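Local structure of ribosomal RNA processing protein 6 (Trypanosoma brucei brucei, 4NLC) at residues A[166-178]-A[249-261]. The protein is probably a 3'-5' exoribonuclease of the nuclear exosome that processes ribosomal RNA, represented here by its catalytic core. The protein carries 1 engineered substitution. Sequence-based numbering, arbitrary orientation.
Sequences IVNLFDTSIALQN and MLLHVFQESRLLS
Ser257 OG accepts from Asp171 N at 3.1 Å, with a nearly straight N-H...O angle of 162°, and itself donates to Val253 O one turn back at 2.7 Å. A serine suits this place: the axes of strand 169-171 and helix 249-261 approach to 6.9 Å, and serine is small enough for this spacing while its hydroxyl both accepts and donates. OG stands beside the backbone N of Ser257, anti to the carbonyl carbon (chi1 -53°), from where it reaches Val253 O from the face opposite to Ser257 N. Next along the strand, Phe170 turns an edge to Phe254, CD2 lying over the middle of that ring with the planes at 63°, a T-shaped pair; CZ of Phe170 rests on Val253 CG1 at 3.6 Å, and Tyr230 makes a further edge-to-face contact with Phe170. Branched Ile174 is a knob among Val253, Glu256, Ser257 and Leu260, its CG2 against Glu256 CB. Asp171, N-cap of helix 172-178, directs its carboxylate to Ser173 N and to Gly150 N and Ala151 N. Water bridges flank the apolar centre: one joins Leu169 O to Phe254 O, another Asn178 ND2 to Glu256 OE2. The contact thus sets a helix across the outermost strand of the mixed exonuclease sheet: rings and aliphatic groups fill the interface, while Ser257 OG and a water bind Asp171 N and Leu169 O, adding second bonds to helix carbonyls already in use.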
ATOM      1  N   ILE A 166      -2.341  13.523   2.436  1.00 26.25           N
ATOM      2  CA  ILE A 166      -2.097  13.887   3.825  1.00 25.30           C
ATOM      3  C   ILE A 166      -1.431  15.257   4.002  1.00 30.08           C
ATOM      4  O   ILE A 166      -0.291  15.464   3.604  1.00 31.21           O
ATOM      5  CB  ILE A 166      -1.317  12.763   4.565  1.00 26.89           C
ATOM      6  CG1 ILE A 166      -1.836  11.363   4.174  1.00 26.17           C
ATOM      7  CG2 ILE A 166      -1.430  12.958   6.074  1.00 28.04           C
ATOM      8  CD1 ILE A 166      -0.721  10.238   4.170  1.00 38.88           C
ATOM      9  N   VAL A 167      -2.169  16.182   4.615  1.00 26.04           N
ATOM     10  CA  VAL A 167      -1.701  17.506   4.980  1.00 26.61           C
ATOM     11  C   VAL A 167      -1.354  17.359   6.477  1.00 30.00           C
ATOM     12  O   VAL A 167      -2.212  17.020   7.287  1.00 29.37           O
ATOM     13  CB  VAL A 167      -2.776  18.601   4.707  1.00 31.12           C
ATOM     14  CG1 VAL A 167      -2.367  19.946   5.306  1.00 31.18           C
ATOM     15  CG2 VAL A 167      -3.051  18.746   3.208  1.00 30.62           C
ATOM     16  N   ASN A 168      -0.086  17.546   6.810  1.00 25.91           N
ATOM     17  CA  ASN A 168       0.479  17.403   8.150  1.00 25.98           C
ATOM     18  C   ASN A 168       0.547  15.945   8.615  1.00 29.83           C
ATOM     19  O   ASN A 168      -0.030  15.528   9.631  1.00 28.32           O
ATOM     20  CB  ASN A 168      -0.160  18.319   9.183  1.00 26.99           C
ATOM     21  CG  ASN A 168       0.493  19.674   9.171  1.00 47.95           C
ATOM     22  OD1 ASN A 168       1.683  19.828   8.841  1.00 46.27           O
ATOM     23  ND2 ASN A 168      -0.266  20.686   9.508  1.00 35.88           N
ATOM     24  N   LEU A 169       1.330  15.196   7.853  1.00 25.79           N
ATOM     25  CA  LEU A 169       1.678  13.842   8.154  1.00 25.50           C
ATOM     26  C   LEU A 169       2.796  13.891   9.188  1.00 27.80           C
ATOM     27  O   LEU A 169       3.680  14.758   9.120  1.00 26.87           O
ATOM     28  CB  LEU A 169       2.216  13.134   6.868  1.00 25.72           C
ATOM     29  CG  LEU A 169       2.889  11.742   7.050  1.00 29.38           C
ATOM     30  CD1 LEU A 169       1.878  10.691   7.424  1.00 28.50           C
ATOM     31  CD2 LEU A 169       3.629  11.314   5.792  1.00 30.01           C
ATOM     32  N   PHE A 170       2.736  12.976  10.158  1.00 23.53           N
ATOM     33  CA  PHE A 170       3.836  12.744  11.086  1.00 22.63           C
ATOM     34  C   PHE A 170       4.124  11.244  11.028  1.00 27.96           C
ATOM     35  O   PHE A 170       3.238  10.435  11.288  1.00 27.52           O
ATOM     36  CB  PHE A 170       3.596  13.249  12.517  1.00 22.98           C
ATOM     37  CG  PHE A 170       4.853  13.167  13.365  1.00 24.55           C
ATOM     38  CD1 PHE A 170       5.193  11.991  14.029  1.00 25.48           C
ATOM     39  CD2 PHE A 170       5.700  14.267  13.496  1.00 26.21           C
ATOM     40  CE1 PHE A 170       6.339  11.928  14.830  1.00 26.90           C
ATOM     41  CE2 PHE A 170       6.837  14.203  14.305  1.00 28.27           C
ATOM     42  CZ  PHE A 170       7.160  13.026  14.948  1.00 26.14           C
ATOM     43  N   ASP A 171       5.348  10.886  10.635  1.00 24.97           N
ATOM     44  CA  ASP A 171       5.751   9.493  10.504  1.00 23.67           C
ATOM     45  C   ASP A 171       6.650   9.111  11.685  1.00 27.24           C
ATOM     46  O   ASP A 171       7.775   9.606  11.793  1.00 26.49           O
ATOM     47  CB  ASP A 171       6.436   9.263   9.145  1.00 23.91           C
ATOM     48  CG  ASP A 171       6.696   7.798   8.795  1.00 29.33           C
ATOM     49  OD1 ASP A 171       7.016   7.005   9.717  1.00 28.11           O
ATOM     50  OD2 ASP A 171       6.672   7.468   7.604  1.00 30.41           O
ATOM     51  N   THR A 172       6.139   8.244  12.573  1.00 22.79           N
ATOM     52  CA  THR A 172       6.844   7.815  13.786  1.00 22.64           C
ATOM     53  C   THR A 172       8.093   6.947  13.478  1.00 25.75           C
ATOM     54  O   THR A 172       9.007   6.877  14.306  1.00 26.80           O
ATOM     55  CB  THR A 172       5.886   7.147  14.796  1.00 25.84           C
ATOM     56  OG1 THR A 172       5.061   6.211  14.123  1.00 23.42           O
ATOM     57  CG2 THR A 172       5.023   8.149  15.521  1.00 17.99           C
ATOM     58  N   SER A 173       8.143   6.324  12.291  1.00 20.88           N
ATOM     59  CA  SER A 173       9.300   5.544  11.894  1.00 21.31           C
ATOM     60  C   SER A 173      10.439   6.523  11.521  1.00 25.79           C
ATOM     61  O   SER A 173      11.582   6.292  11.909  1.00 24.75           O
ATOM     62  CB  SER A 173       8.946   4.602  10.746  1.00 25.27           C
ATOM     63  OG  SER A 173      10.094   3.895  10.311  1.00 35.05           O
ATOM     64  N   ILE A 174      10.111   7.647  10.848  1.00 23.76           N
ATOM     65  CA  ILE A 174      11.097   8.685  10.502  1.00 24.79           C
ATOM     66  C   ILE A 174      11.652   9.297  11.799  1.00 30.67           C
ATOM     67  O   ILE A 174      12.859   9.511  11.884  1.00 32.81           O
ATOM     68  CB  ILE A 174      10.557   9.742   9.487  1.00 27.55           C
ATOM     69  CG1 ILE A 174      10.249   9.085   8.105  1.00 27.20           C
ATOM     70  CG2 ILE A 174      11.537  10.929   9.331  1.00 26.35           C
ATOM     71  CD1 ILE A 174       9.647  10.045   7.067  1.00 23.59           C
ATOM     72  N   ALA A 175      10.788   9.512  12.825  1.00 26.29           N
ATOM     73  CA  ALA A 175      11.212  10.011  14.147  1.00 26.19           C
ATOM     74  C   ALA A 175      12.281   9.080  14.744  1.00 27.79           C
ATOM     75  O   ALA A 175      13.344   9.540  15.126  1.00 27.13           O
ATOM     76  CB  ALA A 175      10.013  10.095  15.089  1.00 26.74           C
ATOM     77  N   LEU A 176      12.021   7.763  14.747  1.00 25.29           N
ATOM     78  CA  LEU A 176      12.959   6.760  15.294  1.00 24.09           C
ATOM     79  C   LEU A 176      14.286   6.714  14.514  1.00 27.29           C
ATOM     80  O   LEU A 176      15.345   6.718  15.142  1.00 26.50           O
ATOM     81  CB  LEU A 176      12.273   5.390  15.418  1.00 23.44           C
ATOM     82  CG  LEU A 176      11.298   5.245  16.621  1.00 26.18           C
ATOM     83  CD1 LEU A 176      10.367   4.050  16.467  1.00 24.43           C
ATOM     84  CD2 LEU A 176      12.048   5.078  17.942  1.00 25.74           C
ATOM     85  N   GLN A 177      14.237   6.788  13.151  1.00 22.37           N
ATOM     86  CA  GLN A 177      15.444   6.840  12.309  1.00 20.69           C
ATOM     87  C   GLN A 177      16.305   8.075  12.683  1.00 25.68           C
ATOM     88  O   GLN A 177      17.529   7.964  12.817  1.00 23.87           O
ATOM     89  CB  GLN A 177      15.049   6.943  10.824  1.00 20.13           C
ATOM     90  CG  GLN A 177      14.527   5.654  10.210  1.00 30.16           C
ATOM     91  CD  GLN A 177      14.154   5.897   8.768  1.00 41.52           C
ATOM     92  OE1 GLN A 177      13.069   6.384   8.458  1.00 34.24           O
ATOM     93  NE2 GLN A 177      15.089   5.681   7.864  1.00 30.32           N
ATOM     94  N   ASN A 178      15.646   9.256  12.840  1.00 23.95           N
ATOM     95  CA  ASN A 178      16.320  10.510  13.199  1.00 24.40           C
ATOM     96  C   ASN A 178      16.914  10.521  14.607  1.00 28.64           C
ATOM     97  O   ASN A 178      17.790  11.320  14.864  1.00 29.28           O
ATOM     98  CB  ASN A 178      15.399  11.707  12.975  1.00 20.74           C
ATOM     99  CG  ASN A 178      15.418  12.097  11.521  1.00 37.38           C
ATOM    100  OD1 ASN A 178      16.359  12.719  11.020  1.00 36.42           O
ATOM    101  ND2 ASN A 178      14.472  11.601  10.784  1.00 23.62           N
ATOM    102  N   MET A 249      14.939  19.168  16.288  1.00 40.48           N
ATOM    103  CA  MET A 249      14.808  17.803  15.799  1.00 38.90           C
ATOM    104  C   MET A 249      13.327  17.411  15.583  1.00 35.57           C
ATOM    105  O   MET A 249      13.037  16.696  14.623  1.00 32.48           O
ATOM    106  CB  MET A 249      15.580  16.850  16.726  1.00 42.61           C
ATOM    107  CG  MET A 249      16.365  15.781  15.992  1.00 48.50           C
ATOM    108  SD  MET A 249      17.578  16.391  14.790  1.00 54.71           S
ATOM    109  CE  MET A 249      17.535  15.088  13.638  1.00 50.51           C
ATOM    110  N   LEU A 250      12.391  17.940  16.414  1.00 30.37           N
ATOM    111  CA  LEU A 250      10.941  17.702  16.241  1.00 29.79           C
ATOM    112  C   LEU A 250      10.432  18.299  14.911  1.00 34.80           C
ATOM    113  O   LEU A 250       9.757  17.596  14.151  1.00 34.65           O
ATOM    114  CB  LEU A 250      10.080  18.162  17.449  1.00 28.90           C
ATOM    115  CG  LEU A 250       8.545  17.974  17.308  1.00 32.06           C
ATOM    116  CD1 LEU A 250       8.136  16.502  17.073  1.00 29.62           C
ATOM    117  CD2 LEU A 250       7.778  18.581  18.478  1.00 34.51           C
ATOM    118  N   LEU A 251      10.812  19.557  14.613  1.00 32.42           N
ATOM    119  CA  LEU A 251      10.471  20.247  13.353  1.00 32.00           C
ATOM    120  C   LEU A 251      11.110  19.546  12.153  1.00 31.21           C
ATOM    121  O   LEU A 251      10.480  19.477  11.101  1.00 28.65           O
ATOM    122  CB  LEU A 251      10.904  21.719  13.371  1.00 33.23           C
ATOM    123  CG  LEU A 251       9.868  22.731  13.796  1.00 40.28           C
ATOM    124  CD1 LEU A 251      10.527  24.089  14.067  1.00 42.09           C
ATOM    125  CD2 LEU A 251       8.776  22.896  12.727  1.00 43.91           C
ATOM    126  N   HIS A 252      12.343  19.009  12.318  1.00 26.95           N
ATOM    127  CA  HIS A 252      13.038  18.265  11.253  1.00 27.33           C
ATOM    128  C   HIS A 252      12.227  17.010  10.853  1.00 27.58           C
ATOM    129  O   HIS A 252      12.049  16.735   9.671  1.00 25.31           O
ATOM    130  CB  HIS A 252      14.474  17.893  11.662  1.00 29.29           C
ATOM    131  CG  HIS A 252      15.191  17.072  10.637  1.00 33.38           C
ATOM    132  ND1 HIS A 252      15.666  17.629   9.468  1.00 35.59           N
ATOM    133  CD2 HIS A 252      15.477  15.748  10.636  1.00 35.75           C
ATOM    134  CE1 HIS A 252      16.214  16.637   8.790  1.00 35.10           C
ATOM    135  NE2 HIS A 252      16.116  15.485   9.447  1.00 35.55           N
ATOM    136  N   VAL A 253      11.674  16.308  11.839  1.00 23.24           N
ATOM    137  CA  VAL A 253      10.900  15.092  11.599  1.00 20.72           C
ATOM    138  C   VAL A 253       9.565  15.427  10.906  1.00 26.52           C
ATOM    139  O   VAL A 253       9.199  14.758   9.943  1.00 25.90           O
ATOM    140  CB  VAL A 253      10.767  14.240  12.879  1.00 22.58           C
ATOM    141  CG1 VAL A 253       9.867  13.041  12.635  1.00 21.71           C
ATOM    142  CG2 VAL A 253      12.151  13.765  13.336  1.00 22.03           C
ATOM    143  N   PHE A 254       8.900  16.512  11.323  1.00 25.62           N
ATOM    144  CA  PHE A 254       7.695  17.005  10.659  1.00 26.19           C
ATOM    145  C   PHE A 254       8.033  17.381   9.215  1.00 28.97           C
ATOM    146  O   PHE A 254       7.222  17.138   8.337  1.00 27.71           O
ATOM    147  CB  PHE A 254       7.140  18.231  11.390  1.00 28.73           C
ATOM    148  CG  PHE A 254       6.095  17.896  12.427  1.00 29.96           C
ATOM    149  CD1 PHE A 254       4.797  17.547  12.044  1.00 32.12           C
ATOM    150  CD2 PHE A 254       6.392  17.961  13.780  1.00 31.20           C
ATOM    151  CE1 PHE A 254       3.820  17.249  13.005  1.00 32.64           C
ATOM    152  CE2 PHE A 254       5.416  17.642  14.742  1.00 34.86           C
ATOM    153  CZ  PHE A 254       4.137  17.306  14.348  1.00 32.10           C
ATOM    154  N   GLN A 255       9.251  17.925   8.975  1.00 26.47           N
ATOM    155  CA  GLN A 255       9.723  18.333   7.638  1.00 26.07           C
ATOM    156  C   GLN A 255       9.979  17.149   6.734  1.00 28.72           C
ATOM    157  O   GLN A 255       9.549  17.152   5.582  1.00 27.57           O
ATOM    158  CB  GLN A 255      10.948  19.271   7.723  1.00 26.98           C
ATOM    159  CG  GLN A 255      10.525  20.682   8.160  1.00 44.28           C
ATOM    160  CD  GLN A 255      11.614  21.556   8.744  1.00 60.17           C
ATOM    161  OE1 GLN A 255      12.682  21.103   9.173  1.00 56.19           O
ATOM    162  NE2 GLN A 255      11.325  22.839   8.833  1.00 49.05           N
ATOM    163  N   GLU A 256      10.649  16.120   7.270  1.00 25.51           N
ATOM    164  CA  GLU A 256      10.925  14.879   6.553  1.00 25.27           C
ATOM    165  C   GLU A 256       9.630  14.138   6.213  1.00 28.14           C
ATOM    166  O   GLU A 256       9.510  13.649   5.094  1.00 27.67           O
ATOM    167  CB  GLU A 256      11.918  14.013   7.343  1.00 26.95           C
ATOM    168  CG  GLU A 256      13.296  14.652   7.424  1.00 36.02           C
ATOM    169  CD  GLU A 256      14.130  14.542   6.163  1.00 59.03           C
ATOM    170  OE1 GLU A 256      14.047  15.453   5.308  1.00 50.44           O
ATOM    171  OE2 GLU A 256      14.883  13.550   6.038  1.00 62.80           O
ATOM    172  N   SER A 257       8.663  14.075   7.171  1.00 23.62           N
ATOM    173  CA  SER A 257       7.334  13.463   6.996  1.00 23.19           C
ATOM    174  C   SER A 257       6.528  14.195   5.895  1.00 28.99           C
ATOM    175  O   SER A 257       5.863  13.539   5.107  1.00 28.98           O
ATOM    176  CB  SER A 257       6.551  13.480   8.305  1.00 23.23           C
ATOM    177  OG  SER A 257       7.295  12.908   9.370  1.00 21.63           O
ATOM    178  N   ARG A 258       6.643  15.539   5.811  1.00 27.12           N
ATOM    179  CA  ARG A 258       5.993  16.369   4.787  1.00 27.40           C
ATOM    180  C   ARG A 258       6.542  16.005   3.392  1.00 30.85           C
ATOM    181  O   ARG A 258       5.771  15.839   2.458  1.00 31.86           O
ATOM    182  CB  ARG A 258       6.201  17.863   5.104  1.00 29.35           C
ATOM    183  CG  ARG A 258       5.846  18.833   3.972  1.00 33.40           C
ATOM    184  CD  ARG A 258       5.521  20.223   4.489  1.00 45.34           C
ATOM    185  NE  ARG A 258       6.704  20.911   4.996  1.00 52.33           N
ATOM    186  CZ  ARG A 258       6.763  21.556   6.156  1.00 63.57           C
ATOM    187  NH1 ARG A 258       5.685  21.649   6.929  1.00 49.10           N
ATOM    188  NH2 ARG A 258       7.891  22.136   6.541  1.00 50.92           N
ATOM    189  N   LEU A 259       7.863  15.832   3.274  1.00 26.68           N
ATOM    190  CA  LEU A 259       8.518  15.400   2.046  1.00 27.19           C
ATOM    191  C   LEU A 259       7.988  14.046   1.589  1.00 30.67           C
ATOM    192  O   LEU A 259       7.783  13.849   0.389  1.00 29.82           O
ATOM    193  CB  LEU A 259      10.048  15.380   2.216  1.00 27.77           C
ATOM    194  CG  LEU A 259      10.692  16.774   2.392  1.00 33.28           C
ATOM    195  CD1 LEU A 259      12.150  16.667   2.724  1.00 33.06           C
ATOM    196  CD2 LEU A 259      10.532  17.619   1.157  1.00 36.76           C
ATOM    197  N   LEU A 260       7.704  13.141   2.548  1.00 27.71           N
ATOM    198  CA  LEU A 260       7.115  11.822   2.266  1.00 27.25           C
ATOM    199  C   LEU A 260       5.656  11.957   1.779  1.00 28.55           C
ATOM    200  O   LEU A 260       5.241  11.209   0.892  1.00 28.84           O
ATOM    201  CB  LEU A 260       7.195  10.902   3.495  1.00 27.35           C
ATOM    202  CG  LEU A 260       6.908   9.421   3.250  1.00 32.54           C
ATOM    203  CD1 LEU A 260       7.965   8.794   2.356  1.00 33.33           C
ATOM    204  CD2 LEU A 260       6.819   8.671   4.542  1.00 33.71           C
ATOM    205  N   SER A 261       4.905  12.920   2.332  1.00 23.22           N
ATOM    206  CA  SER A 261       3.521  13.188   1.918  1.00 22.85           C
ATOM    207  C   SER A 261       3.449  13.780   0.508  1.00 26.04           C
ATOM    208  O   SER A 261       2.406  13.697  -0.119  1.00 25.18           O
ATOM    209  CB  SER A 261       2.805  14.083   2.927  1.00 27.34           C
ATOM    210  OG  SER A 261       3.177  15.444   2.798  1.00 36.85           O
TER
HETATM  211  O   HOH W   1       2.085  16.366   5.038  1.00 28.85           O
HETATM  212  O   HOH W   2       0.051  12.493   0.743  1.00 33.77           O
HETATM  213  O   HOH W   3       4.304  17.147   8.038  1.00 35.72           O
HETATM  214  O   HOH W   4      14.535  11.775   7.985  1.00 50.83           O